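Local coordinates for 4-hydroxy-tetrahydrodipicolinate synthase (Thermotoga maritima, PDB 1O5K) that catalyses the condensation of pyruvate with (S)-aspartate-beta-semialdehyde to 4-hydroxy-tetrahydrodipicolinate, a step of lysine biosynthesis, through a Schiff-base intermediate, at the interface of chains A and B and the interface of chains A and C. Sequence-based numbering; all coordinates share one arbitrary frame. Chains: chain A/B/C, 4-hydroxy-tetrahydrodipicolinate synthase.

Contact 1: the interface of chains A and B. Residues chain A 261, 265, 284-286; chain B 121-122, 125.
B:Thr122 meets A:Ile265, A:Glu261 and A:Val286 from the turn that leads into helix 123-134 of chain B. From its CB the side chain forks. The methyl CG2 lies anti to its own carbonyl carbon and points into chain A, where it touches the terminal methyl CD1 of A:Ile265 at 3.7 Å, while the carboxylate OE1 of A:Glu261, at the tip of an extended chain, comes within van der Waals range of the same methyl. The other branch, the hydroxyl OG1, sits between backbone N and carbonyl carbon (chi1 63°), which turns it back over the start of the helix. There it accepts a hydrogen bond from B:Gly125 N at 3.1 Å (157° at H), the pattern of a helix N-cap. OG1 also bonds to water 1 at 2.8 Å and packs against CG2 of A:Val286. The same water is held by B:Thr122 N and by the carbonyl A:Pro284 O, 2.9 Å from the water, and thus bridges the two chains. Beside it the proline rings pack obliquely, CB of A:Pro284 lying 3.8 Å from CB of B:Pro121, and A:Leu285 CD2 reaches B:Pro121 CA at 4.0 Å. An alanine in place of B:Thr122 would probably leave B:Gly125 N without its capping hydroxyl, deprive water 1 of one hydrogen-bonding partner and open a gap beside A:Ile265 CD1. The contact is one half of a two-fold related pair in the homotetramer; by fitting a capped helix start against the segment 284-286, it helps to hold chains A and B together, with its centre about 16 Å from the catalytic tyrosine A:Tyr144.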
# COMPACT_ATOMS: atom_id res chain seq x y z
N GLU A 261 11.10 15.23 6.96
CA GLU A 261 10.83 15.87 5.69
C GLU A 261 11.79 15.24 4.73
O GLU A 261 12.77 14.63 5.15
CB GLU A 261 11.10 17.36 5.75
CG GLU A 261 10.15 18.05 6.72
CD GLU A 261 10.25 19.56 6.63
OE1 GLU A 261 9.90 20.12 5.58
OE2 GLU A 261 10.70 20.17 7.61
N ILE A 265 16.49 17.85 3.28
CA ILE A 265 16.01 18.98 4.02
C ILE A 265 16.40 18.90 5.50
O ILE A 265 17.02 19.87 6.02
CB ILE A 265 14.51 19.22 3.80
CG1 ILE A 265 14.28 19.72 2.38
CG2 ILE A 265 13.98 20.21 4.76
CD1 ILE A 265 12.84 19.67 1.97
N PRO A 284 13.32 22.72 -6.38
CA PRO A 284 12.11 22.77 -5.55
C PRO A 284 12.25 22.39 -4.05
O PRO A 284 11.22 22.31 -3.39
CB PRO A 284 11.21 21.74 -6.23
CG PRO A 284 12.20 20.70 -6.71
CD PRO A 284 13.35 21.50 -7.21
N LEU A 285 13.47 22.23 -3.53
CA LEU A 285 13.66 22.00 -2.12
C LEU A 285 13.71 23.33 -1.40
O LEU A 285 14.08 24.36 -1.99
CB LEU A 285 14.88 21.16 -1.81
CG LEU A 285 14.93 19.78 -2.46
CD1 LEU A 285 16.11 18.99 -1.95
CD2 LEU A 285 13.61 19.00 -2.26
N VAL A 286 13.23 23.31 -0.16
CA VAL A 286 13.18 24.50 0.68
C VAL A 286 13.61 24.10 2.07
O VAL A 286 13.62 22.91 2.38
CB VAL A 286 11.80 25.13 0.76
CG1 VAL A 286 11.28 25.60 -0.65
CG2 VAL A 286 10.80 24.20 1.49
N PRO B 121 9.77 16.96 -3.40
CA PRO B 121 9.68 18.27 -2.77
C PRO B 121 8.50 18.30 -1.81
O PRO B 121 7.48 17.59 -2.03
CB PRO B 121 9.45 19.23 -3.92
CG PRO B 121 9.09 18.42 -5.08
CD PRO B 121 9.57 17.01 -4.86
N THR B 122 8.60 19.13 -0.80
CA THR B 122 7.50 19.37 0.11
C THR B 122 6.37 20.09 -0.63
O THR B 122 6.53 20.54 -1.76
CB THR B 122 7.95 20.24 1.30
OG1 THR B 122 8.38 21.53 0.82
CG2 THR B 122 9.13 19.59 2.06
N GLY B 125 7.41 23.54 -1.34
CA GLY B 125 8.34 23.51 -2.47
C GLY B 125 7.65 23.42 -3.80
O GLY B 125 8.08 24.06 -4.80
O HOH W 1 10.60 21.20 -0.83

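Contact 2: the interface of chains A and C. Residues chain A 210-211, 213, 236, 241; chain C 241-242, 245.
Helix 241-257 of chain C presents its first turns to chain A, meeting the end of helix 206-212 and the aromatic tip of A:Tyr236 from helix 226-237. A direct polar link is made by C:Arg245, whose guanidinium NH1 donates to the backbone carbonyl A:Cys211 O at 2.8 Å. The bond is nearly straight, 166° at H, and the oxygen lies in the guanidinium plane, but the donor stands 50° above the carbonyl plane and approaches the C=O obliquely. A bend at chi3 (61°) in the arginine chain turns the guanidinium toward this carbonyl, and the methylene CD passes 3.3 Å from the same oxygen. CZ also packs against the backbone of A:Gly213, 3.9 Å from its CA.

The phenol A:Tyr236 OH meets the methyl CD2 of C:Leu241 at 3.5 Å, the two side chains approaching from opposite directions. The ring is backed by A:Leu210, whose CB lies above the plane over its centre; this packing within chain A probably helps to fix the ring's rotation. The ring and guanidinium planes are tilted against each other, and their polar ends are joined through water 2. A:Leu241 and C:Leu241 also face each other, their side chains crossing at about a right angle, although the modelled separation of their CD1 methyls is too short to be reliable. C:Glu242 takes part through the water, and its carboxylate may also help to balance the charge of the nearby arginine. Water 2 lies 2.7 Å from A:Tyr236 OH, 2.8 Å from C:Glu242 OE1 and at the edge of the guanidinium, in its plane, where it bonds to C:Arg245 NH1.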
# COMPACT_ATOMS: atom_id res chain seq x y z
N LEU A 210 23.35 -5.77 7.40
CA LEU A 210 24.54 -6.50 7.85
C LEU A 210 24.20 -7.95 8.24
O LEU A 210 24.91 -8.88 7.85
CB LEU A 210 25.23 -5.75 9.02
CG LEU A 210 25.84 -4.39 8.56
CD1 LEU A 210 26.17 -3.57 9.75
CD2 LEU A 210 27.10 -4.65 7.70
N CYS A 211 23.13 -8.14 9.02
CA CYS A 211 22.69 -9.46 9.49
C CYS A 211 22.34 -10.35 8.29
O CYS A 211 22.59 -11.58 8.34
CB CYS A 211 21.47 -9.35 10.43
SG CYS A 211 21.87 -8.66 12.05
N GLY A 213 23.88 -10.31 5.57
CA GLY A 213 25.21 -10.59 5.03
C GLY A 213 25.77 -9.57 4.07
O GLY A 213 26.68 -9.90 3.29
N TYR A 236 29.74 -4.87 14.12
CA TYR A 236 29.14 -6.03 13.47
C TYR A 236 30.26 -6.88 12.87
O TYR A 236 30.33 -8.08 13.11
CB TYR A 236 28.13 -5.64 12.37
CG TYR A 236 27.46 -6.85 11.80
CD1 TYR A 236 26.32 -7.37 12.37
CD2 TYR A 236 28.08 -7.59 10.80
CE1 TYR A 236 25.73 -8.51 11.87
CE2 TYR A 236 27.52 -8.75 10.33
CZ TYR A 236 26.36 -9.21 10.87
OH TYR A 236 25.84 -10.40 10.42
N LEU A 241 27.44 -8.63 17.58
CA LEU A 241 26.11 -8.36 17.04
C LEU A 241 25.34 -7.48 17.99
O LEU A 241 24.73 -6.49 17.59
CB LEU A 241 25.35 -9.67 16.82
CG LEU A 241 23.99 -9.35 16.17
CD1 LEU A 241 23.71 -10.31 15.16
CD2 LEU A 241 22.89 -9.31 17.20
N LEU C 241 25.54 -16.93 14.06
CA LEU C 241 24.63 -16.11 13.25
C LEU C 241 24.61 -16.61 11.83
O LEU C 241 23.55 -16.79 11.24
CB LEU C 241 25.07 -14.64 13.28
CG LEU C 241 24.03 -13.81 12.50
CD1 LEU C 241 23.78 -12.59 13.19
CD2 LEU C 241 24.50 -13.54 11.09
N GLU C 242 25.80 -16.84 11.28
CA GLU C 242 25.88 -17.23 9.86
C GLU C 242 25.28 -18.59 9.63
O GLU C 242 24.63 -18.77 8.64
CB GLU C 242 27.32 -17.15 9.37
CG GLU C 242 27.86 -15.70 9.32
CD GLU C 242 28.36 -15.14 10.65
OE1 GLU C 242 28.58 -13.88 10.70
OE2 GLU C 242 28.58 -15.93 11.64
N ARG C 245 21.54 -18.10 9.65
CA ARG C 245 21.13 -17.48 8.40
C ARG C 245 21.09 -18.52 7.27
O ARG C 245 20.18 -18.50 6.41
CB ARG C 245 22.11 -16.37 8.02
CG ARG C 245 21.65 -15.60 6.75
CD ARG C 245 22.50 -14.35 6.52
NE ARG C 245 23.88 -14.73 6.34
CZ ARG C 245 24.95 -14.09 6.80
NH1 ARG C 245 24.87 -13.00 7.55
NH2 ARG C 245 26.14 -14.58 6.55
O HOH W 2 27.40 -12.04 8.94

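The C-alpha centres of contact 1 and contact 2 are about 37 Å apart, and chain A contributes different residues to each: A:Glu261, A:Ile265 and A:Pro284 to A:Val286 in contact 1, and A:Leu210, A:Cys211, A:Gly213, A:Tyr236 and A:Leu241 in contact 2. Chain A therefore binds two neighbours through separate surfaces, as a dimer of dimers requires. Each interface has its own two-fold symmetry, and repeating both closes the tetramer. The centre of contact 2 is about 22 Å from A:Tyr144, farther than that of contact 1. The contact 1 interface, close in sequence to the proton-relay tyrosine B:Tyr118, probably shapes the active site, whereas contact 2 more likely serves assembly.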